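Long-range contacts in citrinin polyketide synthase (Monascus purpureus, PDB 5MPT), which builds the keto-aldehyde precursor of the mycotoxin citrinin by successive malonyl-CoA condensations, the present chain being its C-methyltransferase domain: residues E206-L211 with S278-L283; K223-L228 with Y257-F262; T240-S245 with V264-S269. All blocks are in the same frame, centred on the assembly; numbering follows the deposited sequence.

All three contacts belong to the Rossmann-like methyltransferase domain and reach its seven-stranded mixed sheet. Interaction 1 is buried: it pairs the adjacent parallel strands 208-213 and 279-285 through backbone hydrogen bonds and aliphatic packing. Interaction 2 is partly buried and has no hydrogen bond between its segments; helix 221-231 rests on the turn entering edge strand 260-264 through apolar and aromatic contacts. It meets interaction 1 where Leu283 CD1 packs on Met224 CG and Ile210 CD1 on Leu228 CD2. Interaction 3, also partly buried, joins the end of strand 235-241 and the start of helix 244-253 to the loop after strand 260-264, and its polar groups serve the bound S-adenosyl-L-homocysteine; Thr240 packs there on Leu211 of interaction 1.

Interaction 1 of 3, residues E206-L211 with S278-L283; sequences EPLRIL and SQHIIL
Arg209 and His280 are joined through both the backbone and the imidazole. The Arg209 N-H points almost straight at His280 ND1 (3.0 Å, 172°), although it comes in tilted from the ring plane, and His280 NE2 is bonded to the carbonyl of Ser10. With ND1 accepting and NE2 facing a carbonyl, the ring is probably the neutral NE2-protonated form. Leu208 CD1 lies over one face of the imidazole, offset toward the rim, 3.9 Å from the ring centroid. Arg209 O takes two donors, His280 N at 2.8 Å and Ile281 N at 3.2 Å, where segment 278-283 turns a corner at His280. Beyond it regular parallel pairing sets in: Leu211 N binds Ile281 O at 2.9 Å, and Leu211 O accepts from Leu283 N at 3.0 Å. Other polar ends find partners in and beyond the segments. Gln279 NE2 is bonded to Ser278 OG at 2.9 Å, and Ser278 OG is also bonded to Leu275 O. The Arg209 guanidinium forms a salt bridge with Glu236, reaches Leu7 O, and holds a water that donates to Ser278 O; a second water lies within hydrogen-bonding reach of Gln279 OE1 and Ile210 O. On the sheet face of Ile210 and Ile281 the side chains lie side by side, Ile210 CG1 4.0 Å from Ile281 CD1. Such paired parallel strands form the centre of the Rossmann-like fold of S-adenosylmethionine-dependent methyltransferases.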
loop_
_atom_site.group_PDB
_atom_site.type_symbol
_atom_site.label_atom_id
_atom_site.label_comp_id
_atom_site.label_asym_id
_atom_site.label_seq_id
_atom_site.Cartn_x
_atom_site.Cartn_y
_atom_site.Cartn_z
ATOM N N GLU A 206 1.449 -30.753 -13.075
ATOM C CA GLU A 206 2.278 -29.632 -13.463
ATOM C C GLU A 206 2.033 -28.445 -12.540
ATOM O O GLU A 206 0.910 -28.238 -12.080
ATOM C CB GLU A 206 1.969 -29.211 -14.882
ATOM C CG GLU A 206 2.348 -30.266 -15.904
ATOM C CD GLU A 206 1.778 -29.972 -17.273
ATOM O OE1 GLU A 206 0.558 -29.699 -17.378
ATOM O OE2 GLU A 206 2.546 -30.019 -18.250
ATOM N N PRO A 207 3.046 -27.615 -12.317
ATOM C CA PRO A 207 2.936 -26.568 -11.299
ATOM C C PRO A 207 2.218 -25.325 -11.779
ATOM O O PRO A 207 2.287 -24.923 -12.948
ATOM C CB PRO A 207 4.393 -26.239 -10.972
ATOM C CG PRO A 207 5.106 -26.499 -12.270
ATOM C CD PRO A 207 4.381 -27.648 -12.923
ATOM N N LEU A 208 1.521 -24.732 -10.825
ATOM C CA LEU A 208 1.050 -23.366 -10.923
ATOM C C LEU A 208 2.227 -22.457 -10.594
ATOM O O LEU A 208 2.887 -22.627 -9.563
ATOM C CB LEU A 208 -0.111 -23.160 -9.957
ATOM C CG LEU A 208 -0.944 -21.894 -10.087
ATOM C CD1 LEU A 208 -1.592 -21.850 -11.436
ATOM C CD2 LEU A 208 -2.024 -21.865 -8.961
ATOM N N ARG A 209 2.546 -21.562 -11.508
ATOM C CA ARG A 209 3.680 -20.672 -11.352
ATOM C C ARG A 209 3.174 -19.302 -10.946
ATOM O O ARG A 209 2.443 -18.640 -11.697
ATOM C CB ARG A 209 4.502 -20.629 -12.640
ATOM C CG ARG A 209 4.983 -22.025 -13.033
ATOM C CD ARG A 209 5.928 -22.049 -14.243
ATOM N NE ARG A 209 6.690 -23.304 -14.254
ATOM C CZ ARG A 209 6.694 -24.200 -15.230
ATOM N NH1 ARG A 209 6.002 -24.000 -16.349
ATOM N NH2 ARG A 209 7.428 -25.300 -15.088
ATOM N N ILE A 210 3.560 -18.899 -9.745
ATOM C CA ILE A 210 3.125 -17.658 -9.116
ATOM C C ILE A 210 4.364 -16.832 -8.823
ATOM O O ILE A 210 5.325 -17.338 -8.229
ATOM C CB ILE A 210 2.352 -17.916 -7.810
ATOM C CG1 ILE A 210 1.198 -18.871 -8.067
ATOM C CG2 ILE A 210 1.907 -16.572 -7.197
ATOM C CD1 ILE A 210 0.396 -19.254 -6.783
ATOM N N LEU A 211 4.347 -15.572 -9.238
ATOM C CA LEU A 211 5.450 -14.660 -8.968
ATOM C C LEU A 211 4.916 -13.448 -8.224
ATOM O O LEU A 211 3.976 -12.791 -8.685
ATOM C CB LEU A 211 6.147 -14.236 -10.258
ATOM C CG LEU A 211 7.435 -13.410 -10.096
ATOM C CD1 LEU A 211 8.448 -13.832 -11.172
ATOM C CD2 LEU A 211 7.121 -11.943 -10.175
ATOM N N SER A 278 6.053 -16.793 -18.503
ATOM C CA SER A 278 6.417 -17.877 -17.611
ATOM C C SER A 278 5.430 -18.096 -16.487
ATOM O O SER A 278 5.308 -19.226 -16.011
ATOM C CB SER A 278 7.797 -17.648 -17.003
ATOM O OG SER A 278 7.832 -16.459 -16.246
ATOM N N GLN A 279 4.704 -17.065 -16.067
ATOM C CA GLN A 279 3.911 -17.134 -14.857
ATOM C C GLN A 279 2.403 -17.179 -15.111
ATOM O O GLN A 279 1.887 -16.477 -15.993
ATOM C CB GLN A 279 4.212 -15.914 -13.964
ATOM C CG GLN A 279 5.626 -15.696 -13.622
ATOM C CD GLN A 279 6.277 -16.864 -12.906
ATOM O OE1 GLN A 279 5.806 -17.354 -11.894
ATOM N NE2 GLN A 279 7.386 -17.317 -13.463
ATOM N N HIS A 280 1.696 -17.995 -14.315
ATOM C CA HIS A 280 0.228 -18.006 -14.304
ATOM C C HIS A 280 -0.348 -16.802 -13.583
ATOM O O HIS A 280 -1.364 -16.241 -14.015
ATOM C CB HIS A 280 -0.307 -19.261 -13.607
ATOM C CG HIS A 280 -0.007 -20.523 -14.340
ATOM N ND1 HIS A 280 1.121 -21.272 -14.088
ATOM C CD2 HIS A 280 -0.689 -21.175 -15.310
ATOM C CE1 HIS A 280 1.121 -22.335 -14.875
ATOM N NE2 HIS A 280 0.042 -22.288 -15.632
ATOM N N ILE A 281 0.300 -16.389 -12.501
ATOM C CA ILE A 281 -0.211 -15.386 -11.572
ATOM C C ILE A 281 0.920 -14.476 -11.154
ATOM O O ILE A 281 1.979 -14.944 -10.716
ATOM C CB ILE A 281 -0.828 -16.045 -10.325
ATOM C CG1 ILE A 281 -1.880 -17.049 -10.730
ATOM C CG2 ILE A 281 -1.385 -15.003 -9.388
ATOM C CD1 ILE A 281 -2.406 -17.843 -9.530
ATOM N N ILE A 282 0.702 -13.173 -11.273
ATOM C CA ILE A 282 1.562 -12.194 -10.635
ATOM C C ILE A 282 0.766 -11.492 -9.546
ATOM O O ILE A 282 -0.296 -10.918 -9.805
ATOM C CB ILE A 282 2.149 -11.200 -11.637
ATOM C CG1 ILE A 282 3.136 -11.973 -12.498
ATOM C CG2 ILE A 282 2.872 -10.025 -10.916
ATOM C CD1 ILE A 282 3.649 -11.237 -13.647
ATOM N N LEU A 283 1.269 -11.610 -8.331
ATOM C CA LEU A 283 0.788 -10.909 -7.148
ATOM C C LEU A 283 1.620 -9.656 -6.931
ATOM O O LEU A 283 2.836 -9.710 -7.077
ATOM C CB LEU A 283 0.898 -11.828 -5.933
ATOM C CG LEU A 283 0.070 -13.114 -5.956
ATOM C CD1 LEU A 283 0.216 -13.867 -4.642
ATOM C CD2 LEU A 283 -1.385 -12.831 -6.253
HETATM O O HOH W 1 4.953 -21.312 -17.681
HETATM O O HOH W 2 7.117 -18.803 -10.196
#

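Interaction 2 of 3, residues K223-L228 with Y257-F262; sequences KMLPLL and YPFMKF
Leu225 of helix 221-231 packs against one face of the Tyr257 ring, where the helical layer of the Rossmann-like fold meets the edge of the sheet. The helix is the connection of a beta-alpha-beta crossover from strand 208-213 to strand 235-241, and Tyr257 opens the type I turn leading into edge strand 260-264. Packing is densest around Leu225, which meets both Tyr257 and Phe259. Its CB lies over the middle of the Tyr257 ring, 3.7 Å from the centroid and 7° off the normal, while CD2 approaches Tyr257 CD2 at 3.7 Å. Phe259 closes in differently, turning its rim to the helix: CZ is 3.5 Å from Leu225 O, which lies near the ring plane, and 4.0 Å from Leu228 CB. Tyr257 CB lies over one face of the Phe259 ring, offset toward its rim. Leu228 goes deeper, onto Tyr237 of strand 235-241. Met260 also faces Leu225, but it has two conformers, which leaves the details of that contact doubtful. The outer side, where Pro226 and Tyr257 are partly exposed, has fewer contacts. There the helix kinks at Pro226, whose nitrogen has no bond to the preceding turn, and the pyrrolidine meets the hydroxyl end of the tyrosine, Pro226 CG lying 3.4 Å from Tyr257 OH.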
loop_
_atom_site.group_PDB
_atom_site.type_symbol
_atom_site.label_atom_id
_atom_site.label_comp_id
_atom_site.label_asym_id
_atom_site.label_seq_id
_atom_site.Cartn_x
_atom_site.Cartn_y
_atom_site.Cartn_z
ATOM N N LYS A 223 0.980 -15.123 4.273
ATOM C CA LYS A 223 -0.289 -15.820 4.139
ATOM C C LYS A 223 -0.338 -16.772 2.950
ATOM O O LYS A 223 -1.003 -17.815 3.032
ATOM C CB LYS A 223 -1.421 -14.805 4.010
ATOM C CG LYS A 223 -1.532 -13.851 5.208
ATOM C CD LYS A 223 -1.623 -14.568 6.549
ATOM C CE LYS A 223 -2.928 -15.293 6.684
ATOM N NZ LYS A 223 -4.055 -14.313 6.724
ATOM N N MET A 224 0.331 -16.440 1.844
ATOM C CA MET A 224 0.207 -17.257 0.644
ATOM C C MET A 224 0.880 -18.611 0.823
ATOM O O MET A 224 0.382 -19.633 0.326
ATOM C CB MET A 224 0.801 -16.512 -0.541
ATOM C CG MET A 224 0.054 -15.245 -0.908
ATOM S SD MET A 224 -1.645 -15.587 -1.364
ATOM C CE MET A 224 -2.561 -14.198 -0.732
ATOM N N LEU A 225 2.011 -18.643 1.524
ATOM C CA LEU A 225 2.800 -19.873 1.586
ATOM C C LEU A 225 2.084 -20.949 2.382
ATOM O O LEU A 225 1.950 -22.073 1.868
ATOM C CB LEU A 225 4.189 -19.574 2.158
ATOM C CG LEU A 225 5.244 -18.983 1.214
ATOM C CD1 LEU A 225 4.633 -18.009 0.214
ATOM C CD2 LEU A 225 6.348 -18.312 2.001
ATOM N N PRO A 226 1.626 -20.699 3.617
ATOM C CA PRO A 226 0.805 -21.701 4.316
ATOM C C PRO A 226 -0.428 -22.083 3.539
ATOM O O PRO A 226 -0.847 -23.252 3.569
ATOM C CB PRO A 226 0.442 -21.002 5.633
ATOM C CG PRO A 226 1.465 -19.975 5.815
ATOM C CD PRO A 226 1.864 -19.513 4.458
ATOM N N LEU A 227 -1.042 -21.117 2.852
ATOM C CA LEU A 227 -2.189 -21.437 2.006
ATOM C C LEU A 227 -1.823 -22.471 0.943
ATOM O O LEU A 227 -2.532 -23.462 0.764
ATOM C CB LEU A 227 -2.739 -20.168 1.356
ATOM C CG LEU A 227 -3.887 -20.440 0.371
ATOM C CD1 LEU A 227 -5.109 -20.983 1.108
ATOM C CD2 LEU A 227 -4.262 -19.219 -0.440
ATOM N N LEU A 228 -0.738 -22.239 0.203
ATOM C CA LEU A 228 -0.363 -23.181 -0.851
ATOM C C LEU A 228 0.093 -24.515 -0.265
ATOM O O LEU A 228 -0.122 -25.573 -0.865
ATOM C CB LEU A 228 0.732 -22.567 -1.716
ATOM C CG LEU A 228 0.294 -21.308 -2.469
ATOM C CD1 LEU A 228 1.475 -20.499 -2.944
ATOM C CD2 LEU A 228 -0.567 -21.718 -3.641
ATOM N N TYR A 257 9.445 -23.768 3.260
ATOM C CA TYR A 257 8.596 -24.191 2.161
ATOM C C TYR A 257 9.460 -24.591 0.968
ATOM O O TYR A 257 10.273 -23.779 0.504
ATOM C CB TYR A 257 7.631 -23.078 1.790
ATOM C CG TYR A 257 6.818 -22.572 2.965
ATOM C CD1 TYR A 257 5.616 -23.174 3.317
ATOM C CD2 TYR A 257 7.253 -21.501 3.721
ATOM C CE1 TYR A 257 4.875 -22.725 4.379
ATOM C CE2 TYR A 257 6.503 -21.038 4.799
ATOM C CZ TYR A 257 5.320 -21.656 5.121
ATOM O OH TYR A 257 4.561 -21.211 6.190
ATOM N N PRO A 258 9.338 -25.820 0.454
ATOM C CA PRO A 258 10.255 -26.277 -0.597
ATOM C C PRO A 258 9.869 -25.827 -1.993
ATOM O O PRO A 258 10.658 -26.026 -2.929
ATOM C CB PRO A 258 10.162 -27.797 -0.478
ATOM C CG PRO A 258 8.722 -28.021 -0.125
ATOM C CD PRO A 258 8.331 -26.853 0.770
ATOM N N PHE A 259 8.682 -25.247 -2.159
ATOM C CA PHE A 259 8.210 -24.767 -3.446
ATOM C C PHE A 259 8.634 -23.323 -3.722
ATOM O O PHE A 259 8.079 -22.688 -4.624
ATOM C CB PHE A 259 6.682 -24.899 -3.533
ATOM C CG PHE A 259 5.921 -24.198 -2.406
ATOM C CD1 PHE A 259 5.801 -22.814 -2.382
ATOM C CD2 PHE A 259 5.320 -24.928 -1.397
ATOM C CE1 PHE A 259 5.112 -22.172 -1.370
ATOM C CE2 PHE A 259 4.620 -24.293 -0.378
ATOM C CZ PHE A 259 4.519 -22.910 -0.363
ATOM N N MET A 260 9.614 -22.802 -2.994
ATOM C CA MET A 260 9.953 -21.387 -3.065
ATOM C C MET A 260 11.183 -21.151 -3.926
ATOM O O MET A 260 12.155 -21.909 -3.872
ATOM C CB MET A 260 10.201 -20.813 -1.670
ATOM C CG MET A 260 8.964 -20.758 -0.810
ATOM S SD MET A 260 7.650 -19.699 -1.458
ATOM C CE MET A 260 8.475 -18.109 -1.413
ATOM N N LYS A 261 11.115 -20.092 -4.718
ATOM C CA LYS A 261 12.266 -19.474 -5.345
ATOM C C LYS A 261 12.302 -18.032 -4.844
ATOM O O LYS A 261 11.259 -17.454 -4.524
ATOM C CB LYS A 261 12.174 -19.525 -6.882
ATOM C CG LYS A 261 11.787 -20.898 -7.497
ATOM C CD LYS A 261 12.829 -21.996 -7.278
ATOM C CE LYS A 261 14.109 -21.761 -8.070
ATOM N NZ LYS A 261 15.116 -22.844 -7.840
ATOM N N PHE A 262 13.503 -17.454 -4.746
ATOM C CA PHE A 262 13.691 -16.082 -4.287
ATOM C C PHE A 262 14.617 -15.343 -5.251
ATOM O O PHE A 262 15.665 -15.872 -5.629
ATOM C CB PHE A 262 14.316 -16.023 -2.877
ATOM C CG PHE A 262 13.556 -16.774 -1.841
ATOM C CD1 PHE A 262 13.689 -18.151 -1.724
ATOM C CD2 PHE A 262 12.711 -16.110 -0.972
ATOM C CE1 PHE A 262 12.983 -18.849 -0.761
ATOM C CE2 PHE A 262 12.013 -16.803 -0.022
ATOM C CZ PHE A 262 12.150 -18.173 0.084
#

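Interaction 3 of 3, residues T240-S245 with V264-S269; sequences TDLSSS and VVNIES. With SAH (S-adenosyl-L-homocysteine), chain B.
Leu242 and Asn266 lie side by side at the adenine of S-adenosyl-L-homocysteine, with Ile267 across the ring system. One face of the adenine carries Leu242, whose CB is 3.6 Å from ligand N3; the opposite face carries Ile267, whose CD1 comes within 3.5 Å of ligand C2. The edge is read by hydrogen bonds: ligand N6 donates to Asn266 OD1 at 2.9 Å, and Ile267 N donates to ligand N1 at 3.0 Å. Leu242 CD1 rests above the Asn266 amide, 3.6 Å from CG. Asn266 OD1 also accepts from Glu268 N in an Asx turn. At the ribose, the Asp241 carboxylate takes one hydroxyl on each oxygen, O3' on OD1 and O2' on OD2, both at 2.7 Å; chi1 (-162°) puts CG anti to the backbone N, on the ribose side. OD2 uses its anti lone pair for Ser243 N, a second Asx turn. Between the segments, Val265 N binds Asp241 O at 3.0 Å from above the carbonyl plane, and a water bridges Val265 O and Thr240 OG1, itself also hydrogen-bonded to Glu212 O. The acidic residue ending strand 235-241 is characteristic of Rossmann-like methyltransferases. Ser243 caps helix 244-253, Thr240 packs on strand 208-213, and Ile267 reaches helix 294-304.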
loop_
_atom_site.group_PDB
_atom_site.type_symbol
_atom_site.label_atom_id
_atom_site.label_comp_id
_atom_site.label_asym_id
_atom_site.label_seq_id
_atom_site.Cartn_x
_atom_site.Cartn_y
_atom_site.Cartn_z
ATOM N N THR A 240 9.802 -12.020 -5.038
ATOM C CA THR A 240 10.760 -11.055 -5.564
ATOM C C THR A 240 10.526 -9.661 -4.991
ATOM O O THR A 240 9.465 -9.350 -4.441
ATOM C CB THR A 240 10.693 -10.994 -7.093
ATOM O OG1 THR A 240 9.607 -10.165 -7.512
ATOM C CG2 THR A 240 10.532 -12.385 -7.708
ATOM N N ASP A 241 11.555 -8.817 -5.120
ATOM C CA ASP A 241 11.496 -7.423 -4.680
ATOM C C ASP A 241 12.690 -6.712 -5.278
ATOM O O ASP A 241 13.660 -7.342 -5.685
ATOM C CB ASP A 241 11.532 -7.283 -3.148
ATOM C CG ASP A 241 11.035 -5.912 -2.653
ATOM O OD1 ASP A 241 9.841 -5.743 -2.325
ATOM O OD2 ASP A 241 11.847 -4.983 -2.570
ATOM N N LEU A 242 12.603 -5.388 -5.304
ATOM C CA LEU A 242 13.755 -4.586 -5.670
ATOM C C LEU A 242 14.882 -4.722 -4.654
ATOM O O LEU A 242 16.052 -4.583 -5.023
ATOM C CB LEU A 242 13.345 -3.113 -5.789
ATOM C CG LEU A 242 14.412 -2.198 -6.440
ATOM C CD1 LEU A 242 14.743 -2.634 -7.851
ATOM C CD2 LEU A 242 13.916 -0.767 -6.478
ATOM N N SER A 243 14.555 -4.956 -3.380
ATOM C CA SER A 243 15.527 -4.923 -2.288
ATOM C C SER A 243 16.167 -6.291 -2.074
ATOM O O SER A 243 15.476 -7.264 -1.770
ATOM C CB SER A 243 14.852 -4.458 -1.000
ATOM O OG SER A 243 15.597 -4.856 0.137
ATOM N N SER A 244 17.496 -6.370 -2.201
ATOM C CA SER A 244 18.147 -7.669 -2.019
ATOM C C SER A 244 18.224 -8.063 -0.549
ATOM O O SER A 244 18.230 -9.258 -0.233
ATOM C CB SER A 244 19.550 -7.663 -2.627
ATOM O OG SER A 244 20.078 -6.353 -2.602
ATOM N N SER A 245 18.283 -7.089 0.361
ATOM C CA SER A 245 18.275 -7.421 1.783
ATOM C C SER A 245 16.947 -8.050 2.187
ATOM O O SER A 245 16.917 -9.082 2.866
ATOM C CB SER A 245 18.565 -6.176 2.629
ATOM O OG SER A 245 17.557 -5.196 2.500
ATOM N N VAL A 264 15.759 -11.074 -6.827
ATOM C CA VAL A 264 15.622 -9.624 -6.973
ATOM C C VAL A 264 15.076 -9.312 -8.360
ATOM O O VAL A 264 15.672 -9.696 -9.375
ATOM C CB VAL A 264 16.979 -8.926 -6.761
ATOM C CG1 VAL A 264 16.840 -7.416 -6.935
ATOM C CG2 VAL A 264 17.549 -9.251 -5.379
ATOM N N VAL A 265 13.956 -8.594 -8.421
ATOM C CA VAL A 265 13.328 -8.252 -9.694
ATOM C C VAL A 265 12.825 -6.822 -9.612
ATOM O O VAL A 265 12.132 -6.453 -8.659
ATOM C CB VAL A 265 12.170 -9.197 -10.059
ATOM C CG1 VAL A 265 11.440 -8.688 -11.314
ATOM C CG2 VAL A 265 12.684 -10.599 -10.245
ATOM N N ASN A 266 13.157 -6.025 -10.614
ATOM C CA ASN A 266 12.705 -4.643 -10.708
ATOM C C ASN A 266 11.528 -4.579 -11.670
ATOM O O ASN A 266 11.661 -4.953 -12.847
ATOM C CB ASN A 266 13.853 -3.761 -11.189
ATOM C CG ASN A 266 13.502 -2.290 -11.220
ATOM O OD1 ASN A 266 12.346 -1.893 -11.228
ATOM N ND2 ASN A 266 14.541 -1.466 -11.327
ATOM N N ILE A 267 10.362 -4.207 -11.137
ATOM C CA ILE A 267 9.129 -4.053 -11.907
ATOM C C ILE A 267 9.329 -3.200 -13.140
ATOM O O ILE A 267 8.674 -3.439 -14.168
ATOM C CB ILE A 267 8.032 -3.455 -11.010
ATOM C CG1 ILE A 267 7.733 -4.412 -9.860
ATOM C CG2 ILE A 267 6.775 -3.089 -11.822
ATOM C CD1 ILE A 267 6.971 -3.796 -8.684
ATOM N N GLU A 268 10.227 -2.196 -13.073
ATOM C CA GLU A 268 10.409 -1.265 -14.186
ATOM C C GLU A 268 11.260 -1.846 -15.303
ATOM O O GLU A 268 11.240 -1.306 -16.416
ATOM C CB GLU A 268 11.061 0.045 -13.710
ATOM C CG GLU A 268 10.189 0.798 -12.735
ATOM C CD GLU A 268 10.641 2.224 -12.464
ATOM O OE1 GLU A 268 11.553 2.718 -13.180
ATOM O OE2 GLU A 268 10.080 2.846 -11.539
ATOM N N SER A 269 12.017 -2.921 -15.026
ATOM C CA SER A 269 12.932 -3.486 -16.020
ATOM C C SER A 269 12.211 -4.361 -17.043
ATOM O O SER A 269 11.261 -5.054 -16.728
ATOM C CB SER A 269 13.992 -4.341 -15.343
ATOM O OG SER A 269 14.809 -3.565 -14.493
HETATM N N SAH B . 4.221 -5.810 -0.533
HETATM C CA SAH B . 4.916 -4.983 0.499
HETATM C CB SAH B . 4.207 -3.727 0.992
HETATM C CG SAH B . 4.223 -2.561 0.019
HETATM S SD SAH B . 5.836 -1.731 0.222
HETATM C C SAH B . 5.174 -5.897 1.730
HETATM O O SAH B . 6.228 -5.504 2.414
HETATM O OXT SAH B . 4.473 -6.826 2.046
HETATM C "C5'" SAH B . 6.406 -1.553 -1.489
HETATM C "C4'" SAH B . 7.415 -2.643 -1.792
HETATM O "O4'" SAH B . 7.709 -2.507 -3.199
HETATM C "C3'" SAH B . 8.751 -2.528 -1.047
HETATM O "O3'" SAH B . 9.096 -3.838 -0.605
HETATM C "C2'" SAH B . 9.716 -2.001 -2.123
HETATM O "O2'" SAH B . 11.048 -2.479 -1.948
HETATM C "C1'" SAH B . 9.100 -2.596 -3.384
HETATM N N9 SAH B . 9.425 -1.921 -4.634
HETATM C C8 SAH B . 9.518 -0.576 -4.872
HETATM N N7 SAH B . 9.877 -0.269 -6.095
HETATM C C5 SAH B . 10.040 -1.505 -6.708
HETATM C C6 SAH B . 10.420 -1.878 -8.012
HETATM N N6 SAH B . 10.759 -1.008 -8.971
HETATM N N1 SAH B . 10.477 -3.194 -8.291
HETATM C C2 SAH B . 10.175 -4.076 -7.333
HETATM N N3 SAH B . 9.799 -3.850 -6.073
HETATM C C4 SAH B . 9.756 -2.531 -5.820
HETATM O O HOH W 3 9.699 -7.476 -7.461
#